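PDB 4HB9: similarities with probable monooxygenase from Photorhabdus luminescens, which binds flavin-adenine dinucleotide and probably acts as a flavin-dependent monooxygenase of the aromatic-ring hydroxylase type. Local coordinates for residues H3-A9 with I25-E31; L200-F204 with S281-L285; F179-M185 with L297-P303. All coordinates share one frame. Where two conformers were deposited one is given. Residue numbers count along the deposited sequence, not the author numbering.

Contact 1 of 3, residues H3-A9 with I25-E31. With FAD (flavin-adenine dinucleotide), chain B; EDO (1,2-ethanediol), chain L.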
loop_
_atom_site.group_PDB
_atom_site.type_symbol
_atom_site.label_atom_id
_atom_site.label_comp_id
_atom_site.label_asym_id
_atom_site.label_seq_id
_atom_site.Cartn_x
_atom_site.Cartn_y
_atom_site.Cartn_z
ATOM N N HIS A 3 -7.523 -25.628 7.206
ATOM C CA HIS A 3 -7.204 -24.477 8.026
ATOM C C HIS A 3 -6.231 -23.622 7.234
ATOM O O HIS A 3 -5.157 -24.091 6.862
ATOM C CB HIS A 3 -6.574 -24.968 9.332
ATOM C CG HIS A 3 -6.223 -23.876 10.290
ATOM N ND1 HIS A 3 -5.392 -24.078 11.368
ATOM C CD2 HIS A 3 -6.549 -22.562 10.303
ATOM C CE1 HIS A 3 -5.252 -22.940 12.027
ATOM N NE2 HIS A 3 -5.937 -22.004 11.392
ATOM N N VAL A 4 -6.614 -22.379 6.946
ATOM C CA VAL A 4 -5.744 -21.457 6.210
ATOM C C VAL A 4 -5.011 -20.603 7.234
ATOM O O VAL A 4 -5.626 -20.011 8.143
ATOM C CB VAL A 4 -6.544 -20.584 5.200
ATOM C CG1 VAL A 4 -5.628 -19.607 4.484
ATOM C CG2 VAL A 4 -7.253 -21.453 4.176
ATOM N N GLY A 5 -3.686 -20.585 7.134
ATOM C CA GLY A 5 -2.854 -19.720 7.958
ATOM C C GLY A 5 -2.350 -18.581 7.109
ATOM O O GLY A 5 -1.807 -18.818 6.023
ATOM N N ILE A 6 -2.523 -17.354 7.613
ATOM C CA ILE A 6 -2.098 -16.145 6.904
ATOM C C ILE A 6 -1.015 -15.459 7.746
ATOM O O ILE A 6 -1.207 -15.226 8.954
ATOM C CB ILE A 6 -3.271 -15.150 6.707
ATOM C CG1 ILE A 6 -4.412 -15.799 5.929
ATOM C CG2 ILE A 6 -2.770 -13.883 5.993
ATOM C CD1 ILE A 6 -5.724 -15.008 5.933
ATOM N N ILE A 7 0.133 -15.176 7.135
ATOM C CA ILE A 7 1.162 -14.368 7.793
ATOM C C ILE A 7 0.914 -12.909 7.416
ATOM O O ILE A 7 0.983 -12.554 6.224
ATOM C CB ILE A 7 2.596 -14.750 7.400
ATOM C CG1 ILE A 7 2.834 -16.275 7.521
ATOM C CG2 ILE A 7 3.577 -14.010 8.284
ATOM C CD1 ILE A 7 2.469 -16.905 8.844
ATOM N N GLY A 8 0.595 -12.093 8.429
ATOM C CA GLY A 8 0.365 -10.661 8.238
ATOM C C GLY A 8 -1.082 -10.215 8.328
ATOM O O GLY A 8 -1.918 -10.598 7.505
ATOM N N ALA A 9 -1.368 -9.401 9.341
ATOM C CA ALA A 9 -2.649 -8.719 9.471
ATOM C C ALA A 9 -2.538 -7.306 8.900
ATOM O O ALA A 9 -2.793 -6.304 9.594
ATOM C CB ALA A 9 -3.084 -8.656 10.903
ATOM N N ILE A 25 -14.707 -20.936 5.830
ATOM C CA ILE A 25 -13.365 -21.531 5.893
ATOM C C ILE A 25 -12.672 -21.130 7.169
ATOM O O ILE A 25 -12.759 -19.983 7.604
ATOM C CB ILE A 25 -12.573 -21.126 4.634
ATOM C CG1 ILE A 25 -13.261 -21.724 3.408
ATOM C CG2 ILE A 25 -11.118 -21.548 4.727
ATOM C CD1 ILE A 25 -12.832 -21.125 2.085
ATOM N N LYS A 26 -11.985 -22.076 7.798
ATOM C CA LYS A 26 -11.258 -21.824 9.024
ATOM C C LYS A 26 -9.979 -21.058 8.701
ATOM O O LYS A 26 -9.240 -21.442 7.790
ATOM C CB LYS A 26 -10.897 -23.148 9.696
ATOM C CG LYS A 26 -10.243 -23.014 11.061
ATOM C CD LYS A 26 -9.824 -24.378 11.575
ATOM C CE LYS A 26 -9.558 -24.351 13.067
ATOM N NZ LYS A 26 -8.645 -23.248 13.480
ATOM N N VAL A 27 -9.721 -19.985 9.438
ATOM C CA VAL A 27 -8.612 -19.095 9.108
ATOM C C VAL A 27 -8.016 -18.511 10.366
ATOM O O VAL A 27 -8.742 -18.132 11.317
ATOM C CB VAL A 27 -9.049 -17.985 8.094
ATOM C CG1 VAL A 27 -10.266 -17.244 8.607
ATOM C CG2 VAL A 27 -7.902 -17.019 7.770
ATOM N N THR A 28 -6.692 -18.433 10.373
ATOM C CA THR A 28 -5.948 -17.755 11.409
ATOM C C THR A 28 -4.921 -16.821 10.762
ATOM O O THR A 28 -4.321 -17.156 9.724
ATOM C CB THR A 28 -5.206 -18.784 12.304
ATOM O OG1 THR A 28 -6.144 -19.726 12.836
ATOM C CG2 THR A 28 -4.500 -18.104 13.429
ATOM N N ILE A 29 -4.731 -15.650 11.374
ATOM C CA ILE A 29 -3.701 -14.727 10.954
ATOM C C ILE A 29 -2.653 -14.617 12.021
ATOM O O ILE A 29 -2.974 -14.444 13.185
ATOM C CB ILE A 29 -4.247 -13.288 10.725
ATOM C CG1 ILE A 29 -5.297 -13.256 9.612
ATOM C CG2 ILE A 29 -3.098 -12.348 10.397
ATOM C CD1 ILE A 29 -6.039 -11.934 9.547
ATOM N N TYR A 30 -1.393 -14.664 11.619
ATOM C CA TYR A 30 -0.266 -14.469 12.525
ATOM C C TYR A 30 0.426 -13.158 12.156
ATOM O O TYR A 30 0.900 -12.983 11.042
ATOM C CB TYR A 30 0.709 -15.656 12.461
ATOM C CG TYR A 30 -0.013 -16.976 12.616
ATOM C CD1 TYR A 30 -0.277 -17.514 13.885
ATOM C CD2 TYR A 30 -0.482 -17.657 11.506
ATOM C CE1 TYR A 30 -0.966 -18.718 14.017
ATOM C CE2 TYR A 30 -1.167 -18.846 11.637
ATOM C CZ TYR A 30 -1.394 -19.371 12.884
ATOM O OH TYR A 30 -2.082 -20.562 12.974
ATOM N N GLU A 31 0.448 -12.243 13.112
ATOM C CA GLU A 31 0.947 -10.874 12.912
ATOM C C GLU A 31 2.085 -10.577 13.859
ATOM O O GLU A 31 1.988 -10.844 15.057
ATOM C CB GLU A 31 -0.199 -9.862 13.123
ATOM C CG GLU A 31 0.246 -8.410 13.253
ATOM C CD GLU A 31 1.013 -7.905 12.028
ATOM O OE1 GLU A 31 0.548 -8.142 10.901
ATOM O OE2 GLU A 31 2.067 -7.256 12.207
HETATM P PA FAD B . 0.940 -4.588 4.575
HETATM O O1A FAD B . -0.376 -3.856 4.588
HETATM O O2A FAD B . 2.282 -3.947 4.672
HETATM O O5B FAD B . 0.862 -5.752 5.672
HETATM C C5B FAD B . 1.948 -6.621 5.931
HETATM C C4B FAD B . 1.707 -7.144 7.334
HETATM O O4B FAD B . 2.592 -8.255 7.569
HETATM C C3B FAD B . 1.966 -6.096 8.434
HETATM O O3B FAD B . 0.922 -6.088 9.409
HETATM C C2B FAD B . 3.284 -6.564 9.016
HETATM O O2B FAD B . 3.505 -6.223 10.372
HETATM C C1B FAD B . 3.160 -8.086 8.849
HETATM N N9A FAD B . 4.415 -8.838 8.855
HETATM C C8A FAD B . 5.556 -8.556 8.170
HETATM N N7A FAD B . 6.495 -9.527 8.365
HETATM C C5A FAD B . 5.933 -10.431 9.196
HETATM C C6A FAD B . 6.398 -11.691 9.808
HETATM N N6A FAD B . 7.664 -12.084 9.535
HETATM N N1A FAD B . 5.557 -12.356 10.626
HETATM C C2A FAD B . 4.298 -11.916 10.851
HETATM N N3A FAD B . 3.798 -10.779 10.329
HETATM C C4A FAD B . 4.570 -10.005 9.498
HETATM N N1 FAD B . -1.970 1.898 -1.911
HETATM C C2 FAD B . -3.072 2.220 -2.626
HETATM O O2 FAD B . -3.718 1.333 -3.286
HETATM N N3 FAD B . -3.517 3.490 -2.645
HETATM C C4 FAD B . -2.913 4.517 -2.038
HETATM O O4 FAD B . -3.396 5.678 -2.118
HETATM C C4X FAD B . -1.688 4.255 -1.279
HETATM N N5 FAD B . -1.014 5.238 -0.616
HETATM C C5X FAD B . 0.117 4.936 0.062
HETATM C C6 FAD B . 0.830 5.931 0.723
HETATM C C7 FAD B . 1.995 5.642 1.436
HETATM C C7M FAD B . 2.772 6.727 2.157
HETATM C C8 FAD B . 2.493 4.256 1.483
HETATM C C8M FAD B . 3.746 3.909 2.257
HETATM C C9 FAD B . 1.784 3.256 0.824
HETATM C C9A FAD B . 0.615 3.528 0.114
HETATM N N10 FAD B . -0.097 2.508 -0.555
HETATM C C10 FAD B . -1.245 2.838 -1.266
HETATM C "C1'" FAD B . 0.369 1.106 -0.585
HETATM C "C2'" FAD B . -0.284 0.233 0.485
HETATM O "O2'" FAD B . -0.204 0.844 1.762
HETATM C "C3'" FAD B . 0.428 -1.117 0.524
HETATM O "O3'" FAD B . 0.652 -1.554 -0.816
HETATM C "C4'" FAD B . -0.425 -2.151 1.245
HETATM O "O4'" FAD B . -0.274 -1.938 2.636
HETATM C "C5'" FAD B . -0.011 -3.571 0.922
HETATM O "O5'" FAD B . -0.867 -4.428 1.647
HETATM P P FAD B . -0.239 -5.792 2.228
HETATM O O1P FAD B . -1.367 -6.411 3.018
HETATM O O2P FAD B . 0.414 -6.546 1.099
HETATM O O3P FAD B . 0.981 -5.415 3.200
HETATM C C1 EDO L . -1.027 -3.918 12.883
HETATM O O1 EDO L . -1.645 -5.125 12.431
HETATM C C2 EDO L . 0.459 -4.043 12.629
HETATM O O2 EDO L . 0.730 -4.040 11.220
#

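Contact 2 of 3, residues L200-F204 with S281-L285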
loop_
_atom_site.group_PDB
_atom_site.type_symbol
_atom_site.label_atom_id
_atom_site.label_comp_id
_atom_site.label_asym_id
_atom_site.label_seq_id
_atom_site.Cartn_x
_atom_site.Cartn_y
_atom_site.Cartn_z
ATOM N N LEU A 200 -3.198 29.279 0.180
ATOM C CA LEU A 200 -2.951 28.486 -1.022
ATOM C C LEU A 200 -4.058 28.698 -2.053
ATOM O O LEU A 200 -5.213 28.831 -1.684
ATOM C CB LEU A 200 -2.856 27.002 -0.645
ATOM C CG LEU A 200 -1.631 26.531 0.142
ATOM C CD1 LEU A 200 -1.740 25.050 0.482
ATOM C CD2 LEU A 200 -0.331 26.760 -0.603
ATOM N N PRO A 201 -3.724 28.682 -3.359
ATOM C CA PRO A 201 -4.797 28.798 -4.369
ATOM C C PRO A 201 -5.780 27.617 -4.372
ATOM O O PRO A 201 -5.431 26.520 -3.933
ATOM C CB PRO A 201 -4.034 28.880 -5.700
ATOM C CG PRO A 201 -2.584 28.954 -5.357
ATOM C CD PRO A 201 -2.422 28.392 -3.979
ATOM N N GLN A 202 -6.997 27.829 -4.875
ATOM C CA GLN A 202 -8.059 26.808 -4.763
ATOM C C GLN A 202 -7.718 25.454 -5.382
ATOM O O GLN A 202 -8.110 24.420 -4.842
ATOM C CB GLN A 202 -9.378 27.316 -5.347
ATOM C CG GLN A 202 -10.112 28.277 -4.419
ATOM C CD GLN A 202 -11.352 28.877 -5.049
ATOM O OE1 GLN A 202 -12.034 28.225 -5.843
ATOM N NE2 GLN A 202 -11.662 30.121 -4.686
ATOM N N ASN A 203 -6.974 25.446 -6.486
ATOM C CA ASN A 203 -6.579 24.174 -7.119
ATOM C C ASN A 203 -5.721 23.250 -6.236
ATOM O O ASN A 203 -5.582 22.061 -6.536
ATOM C CB ASN A 203 -5.896 24.409 -8.473
ATOM C CG ASN A 203 -4.684 25.299 -8.376
ATOM O OD1 ASN A 203 -4.617 26.168 -7.522
ATOM N ND2 ASN A 203 -3.734 25.106 -9.263
ATOM N N PHE A 204 -5.175 23.775 -5.141
ATOM C CA PHE A 204 -4.434 22.944 -4.199
ATOM C C PHE A 204 -5.350 22.218 -3.214
ATOM O O PHE A 204 -4.925 21.264 -2.570
ATOM C CB PHE A 204 -3.434 23.790 -3.408
ATOM C CG PHE A 204 -2.203 24.164 -4.178
ATOM C CD1 PHE A 204 -2.288 24.880 -5.358
ATOM C CD2 PHE A 204 -0.954 23.828 -3.702
ATOM C CE1 PHE A 204 -1.151 25.243 -6.059
ATOM C CE2 PHE A 204 0.188 24.193 -4.393
ATOM C CZ PHE A 204 0.092 24.891 -5.579
ATOM N N SER A 281 3.671 29.294 -4.529
ATOM C CA SER A 281 2.662 28.440 -3.868
ATOM C C SER A 281 3.218 27.053 -3.553
ATOM O O SER A 281 2.915 26.443 -2.515
ATOM C CB SER A 281 1.413 28.332 -4.744
ATOM O OG SER A 281 1.713 27.760 -6.030
ATOM N N LEU A 282 4.094 26.580 -4.430
ATOM C CA LEU A 282 4.726 25.284 -4.247
ATOM C C LEU A 282 5.687 25.375 -3.089
ATOM O O LEU A 282 5.771 24.460 -2.276
ATOM C CB LEU A 282 5.426 24.857 -5.527
ATOM C CG LEU A 282 4.451 24.739 -6.689
ATOM C CD1 LEU A 282 5.176 24.588 -8.023
ATOM C CD2 LEU A 282 3.463 23.606 -6.469
ATOM N N HIS A 283 6.378 26.505 -2.966
ATOM C CA HIS A 283 7.268 26.701 -1.816
ATOM C C HIS A 283 6.515 26.748 -0.501
ATOM O O HIS A 283 6.948 26.169 0.489
ATOM C CB HIS A 283 8.119 27.955 -2.018
ATOM C CG HIS A 283 9.180 27.763 -3.051
ATOM N ND1 HIS A 283 10.435 27.286 -2.740
ATOM C CD2 HIS A 283 9.140 27.873 -4.400
ATOM C CE1 HIS A 283 11.151 27.184 -3.843
ATOM N NE2 HIS A 283 10.387 27.529 -4.867
ATOM N N THR A 284 5.396 27.471 -0.508
ATOM C CA THR A 284 4.539 27.608 0.681
ATOM C C THR A 284 4.080 26.230 1.170
ATOM O O THR A 284 4.164 25.910 2.353
ATOM C CB THR A 284 3.322 28.484 0.330
ATOM O OG1 THR A 284 3.785 29.759 -0.154
ATOM C CG2 THR A 284 2.408 28.676 1.542
ATOM N N LEU A 285 3.643 25.393 0.228
ATOM C CA LEU A 285 3.223 24.035 0.547
ATOM C C LEU A 285 4.337 23.268 1.264
ATOM O O LEU A 285 4.139 22.689 2.335
ATOM C CB LEU A 285 2.789 23.316 -0.741
ATOM C CG LEU A 285 2.327 21.876 -0.648
ATOM C CD1 LEU A 285 1.203 21.745 0.367
ATOM C CD2 LEU A 285 1.854 21.395 -1.999
#

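Contact 3 of 3, residues F179-M185 with L297-P303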
loop_
_atom_site.group_PDB
_atom_site.type_symbol
_atom_site.label_atom_id
_atom_site.label_comp_id
_atom_site.label_asym_id
_atom_site.label_seq_id
_atom_site.Cartn_x
_atom_site.Cartn_y
_atom_site.Cartn_z
ATOM N N PHE A 179 14.988 -4.829 -8.439
ATOM C CA PHE A 179 16.061 -3.987 -8.969
ATOM C C PHE A 179 15.767 -2.512 -8.683
ATOM O O PHE A 179 14.623 -2.138 -8.455
ATOM C CB PHE A 179 16.282 -4.215 -10.468
ATOM C CG PHE A 179 15.097 -3.864 -11.327
ATOM C CD1 PHE A 179 14.953 -2.575 -11.860
ATOM C CD2 PHE A 179 14.132 -4.814 -11.619
ATOM C CE1 PHE A 179 13.877 -2.259 -12.646
ATOM C CE2 PHE A 179 13.046 -4.492 -12.409
ATOM C CZ PHE A 179 12.914 -3.210 -12.916
ATOM N N ASP A 180 16.812 -1.694 -8.697
ATOM C CA ASP A 180 16.648 -0.258 -8.511
ATOM C C ASP A 180 16.167 0.382 -9.806
ATOM O O ASP A 180 16.746 0.195 -10.883
ATOM C CB ASP A 180 17.956 0.399 -8.081
ATOM C CG ASP A 180 18.388 -0.005 -6.687
ATOM O OD1 ASP A 180 17.535 -0.163 -5.794
ATOM O OD2 ASP A 180 19.604 -0.153 -6.481
ATOM N N VAL A 181 15.140 1.200 -9.679
ATOM C CA VAL A 181 14.535 1.867 -10.829
ATOM C C VAL A 181 15.382 3.038 -11.323
ATOM O O VAL A 181 15.306 3.400 -12.473
ATOM C CB VAL A 181 13.125 2.341 -10.463
ATOM C CG1 VAL A 181 12.521 3.217 -11.549
ATOM C CG2 VAL A 181 12.249 1.138 -10.198
ATOM N N GLY A 182 16.203 3.602 -10.449
ATOM C CA GLY A 182 16.956 4.796 -10.766
ATOM C C GLY A 182 16.166 6.056 -10.478
ATOM O O GLY A 182 16.621 7.167 -10.828
ATOM N N VAL A 183 14.988 5.896 -9.869
ATOM C CA VAL A 183 14.123 7.026 -9.494
ATOM C C VAL A 183 13.896 6.955 -7.979
ATOM O O VAL A 183 13.721 5.858 -7.410
ATOM C CB VAL A 183 12.798 7.003 -10.278
ATOM C CG1 VAL A 183 11.831 8.069 -9.798
ATOM C CG2 VAL A 183 13.074 7.175 -11.775
ATOM N N SER A 184 13.921 8.127 -7.342
ATOM C CA SER A 184 13.658 8.259 -5.909
ATOM C C SER A 184 12.619 9.337 -5.671
ATOM O O SER A 184 12.304 10.119 -6.570
ATOM C CB SER A 184 14.930 8.610 -5.180
ATOM O OG SER A 184 15.872 7.578 -5.339
HETATM N N MSE A 185 12.033 9.359 -4.484
HETATM C CA MSE A 185 11.003 10.359 -4.196
HETATM C C MSE A 185 11.110 10.828 -2.770
HETATM O O MSE A 185 11.692 10.146 -1.908
HETATM C CB MSE A 185 9.607 9.810 -4.496
HETATM C CG MSE A 185 9.155 8.653 -3.637
HETATM SE SE MSE A 185 7.334 8.026 -4.177
HETATM C CE MSE A 185 7.313 8.230 -6.089
ATOM N N LEU A 297 12.320 7.890 -0.300
ATOM C CA LEU A 297 12.172 6.504 -0.753
ATOM C C LEU A 297 12.900 6.290 -2.066
ATOM O O LEU A 297 12.754 7.088 -2.995
ATOM C CB LEU A 297 10.702 6.163 -1.013
ATOM C CG LEU A 297 9.685 6.124 0.116
ATOM C CD1 LEU A 297 8.337 5.763 -0.493
ATOM C CD2 LEU A 297 10.096 5.097 1.173
ATOM N N HIS A 298 13.655 5.206 -2.150
ATOM C CA HIS A 298 14.268 4.784 -3.415
ATOM C C HIS A 298 13.338 3.769 -4.067
ATOM O O HIS A 298 12.905 2.823 -3.418
ATOM C CB HIS A 298 15.660 4.172 -3.176
ATOM C CG HIS A 298 16.654 5.145 -2.641
ATOM N ND1 HIS A 298 16.934 6.338 -3.267
ATOM C CD2 HIS A 298 17.433 5.107 -1.530
ATOM C CE1 HIS A 298 17.841 6.993 -2.567
ATOM N NE2 HIS A 298 18.166 6.262 -1.514
ATOM N N LEU A 299 12.977 3.979 -5.332
ATOM C CA LEU A 299 12.012 3.102 -5.961
ATOM C C LEU A 299 12.709 1.861 -6.461
ATOM O O LEU A 299 13.754 1.943 -7.119
ATOM C CB LEU A 299 11.271 3.768 -7.112
ATOM C CG LEU A 299 10.511 5.045 -6.747
ATOM C CD1 LEU A 299 9.687 5.469 -7.952
ATOM C CD2 LEU A 299 9.615 4.859 -5.529
ATOM N N ARG A 300 12.123 0.724 -6.114
ATOM C CA ARG A 300 12.587 -0.575 -6.556
ATOM C C ARG A 300 11.444 -1.265 -7.281
ATOM O O ARG A 300 10.270 -0.926 -7.073
ATOM C CB ARG A 300 13.120 -1.374 -5.368
ATOM C CG ARG A 300 14.369 -0.720 -4.795
ATOM C CD ARG A 300 14.942 -1.430 -3.587
ATOM N NE ARG A 300 16.037 -0.659 -2.977
ATOM C CZ ARG A 300 15.913 0.246 -1.999
ATOM N NH1 ARG A 300 14.728 0.538 -1.464
ATOM N NH2 ARG A 300 16.999 0.869 -1.545
ATOM N N SER A 301 11.779 -2.163 -8.199
ATOM C CA SER A 301 10.747 -2.875 -8.950
ATOM C C SER A 301 11.205 -4.316 -9.114
ATOM O O SER A 301 12.207 -4.707 -8.535
ATOM C CB SER A 301 10.510 -2.197 -10.300
ATOM O OG SER A 301 9.402 -2.728 -10.994
HETATM N N MSE A 302 10.491 -5.094 -9.913
HETATM C CA MSE A 302 10.877 -6.492 -10.102
HETATM C C MSE A 302 10.655 -6.880 -11.522
HETATM O O MSE A 302 9.859 -6.266 -12.237
HETATM C CB MSE A 302 10.132 -7.427 -9.156
HETATM C CG MSE A 302 8.644 -7.480 -9.461
HETATM SE SE MSE A 302 7.828 -8.741 -8.198
HETATM C CE MSE A 302 7.059 -7.307 -7.105
ATOM N N PRO A 303 11.391 -7.896 -11.968
ATOM C CA PRO A 303 11.129 -8.279 -13.337
ATOM C C PRO A 303 9.763 -8.962 -13.480
ATOM O O PRO A 303 9.069 -9.226 -12.500
ATOM C CB PRO A 303 12.292 -9.204 -13.694
ATOM C CG PRO A 303 12.930 -9.600 -12.412
ATOM C CD PRO A 303 12.466 -8.677 -11.327
HETATM O O HOH W 1 16.211 2.272 -5.844
#

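Contact 1 of 3, residues H3-A9 with I25-E31
Two neighbouring strands of a parallel sheet show how backbone pairing places an acidic side chain at a dinucleotide site. I25 touches V4 through their CG2 atoms (3.9 Å). K26 O accepts from V4 N at 2.9 Å, while the lysine's aliphatic chain lies over the H3 ring, CD 4.2 Å from the centroid, as a CH-pi contact. V27 CG2 meets I6 CD1 at 3.5 Å, on the face of the sheet that helix 11-22 covers. T28 is bonded on three counts: its N donates to V4 O (2.9 Å), its O receives I6 N (2.8 Å), and its OG1 is hydrogen-bonded to H3 NE2 (2.7 Å). I29 returns to the helix side, with CG1 4.0 Å from I6 CB and CG2 3.7 Å from A9 CB. Y30 N donates to I6 O at 2.7 Å and Y30 O takes G8 N at 2.8 Å; G5 CA lies at the edge of the Y30 ring, 4.1 Å from CE2, and a CB on G5 would be 3.5 Å from it. E31 comes last: OE1 accepts A9 N (2.8 Å) and FAD O3B (2.6 Å), and OE2 accepts FAD O2B (2.5 Å), so one carboxylate holds both hydroxyls of the adenosine ribose. G8 CA comes within 3.3 Å of FAD O4B, where a CB would clash. Strand 3-7, helix 11-22 and strand 26-30 form the beta-alpha-beta unit of a Rossmann-type FAD-binding fold, with G8 the first glycine of a sequence consistent with the GxGxxG pattern and acidic E31 at the C-terminal side of the second strand.

Contact 2 of 3, residues L200-F204 with S281-L285
A loop can be anchored to a helix chiefly by side chains, packed partly on the helix backbone, and L200 starts the example. Its CD2 lies against the helix, 3.8 Å from S281 O and 4.0 Å from T284 CG2, while its CD1 lies 4.4 Å from L285 CD1. P201 adds a smaller touch, CD resting 3.9 Å from S281 CB. The chain then turns, with F204 N bonded back to P201 O at 3.0 Å, and this brings F204 round to face the helix again. The F204 ring has CZ 3.7 Å from L282 CD2 and 3.3 Å from S281 OG, and L285 CD2 approaches its edge, 4.0 Å from CE2. S281 OG is hydrogen-bonded to D279 and T284 OG1 to P280 O, so these two hydroxyls find partners near their own end of the chain, not in the loop. Mainly apolar side chains thus join the segments, and the fit depends on shape and on burial against I222 and I244 of strands 218-228 and 240-251 rather than on directional bonds.

Contact 3 of 3, residues F179-M185 with L297-P303
This is an antiparallel strand pairing at one edge of the mixed sheet, where strand 295-301 lies outermost beside strand 179-191. Two hydrogen-bonded pairs mark its ends: F179 N to S301 O (2.8 Å) with S301 N to F179 O (2.9 Å), and M185 N to L297 O with L297 N to M185 O (both 2.8 Å). Between them the register slips by two residues, a beta bulge at the corner formed by G182, whose phi of 87° suits a residue without CB. L299 spans the bulge, its O taking V181 N at 3.0 Å and its N donating to V183 O at 2.9 Å. Its CD1 lies 3.8 Å from V183 CG1, on the side facing helix 355-386. Polar pairs mark the other face: S184 OG is hydrogen-bonded to H298 ND1 (2.6 Å), and D180 OD1 is salt-bridged to R300 NE (3.2 Å). A water donates to D180 OD1 and L299 O. The F179 ring lies over S301, whose CB is 4.2 Å from its centroid.

How the contacts relate
Together the three contacts illustrate how bonding follows position in a fold. Contact 1 is the most buried and the one that touches FAD directly, at the adenosine end; it draws on parallel strands flanked by others of the same sheet. Contact 3 also relies on backbone ladders, but at an outer edge of the mixed sheet, where salt-bridge and water contacts accompany an apolar side under a helix; the side chain of L297 is about 6 Å from FAD. Contact 2, partly buried and away from the annotated sites, relies on mostly apolar side-chain contacts, with no backbone ladder. Its helix 280-287 is followed by strand 295-301 of contact 3, yet the centres of contacts 2 and 3 lie about 29 Å apart.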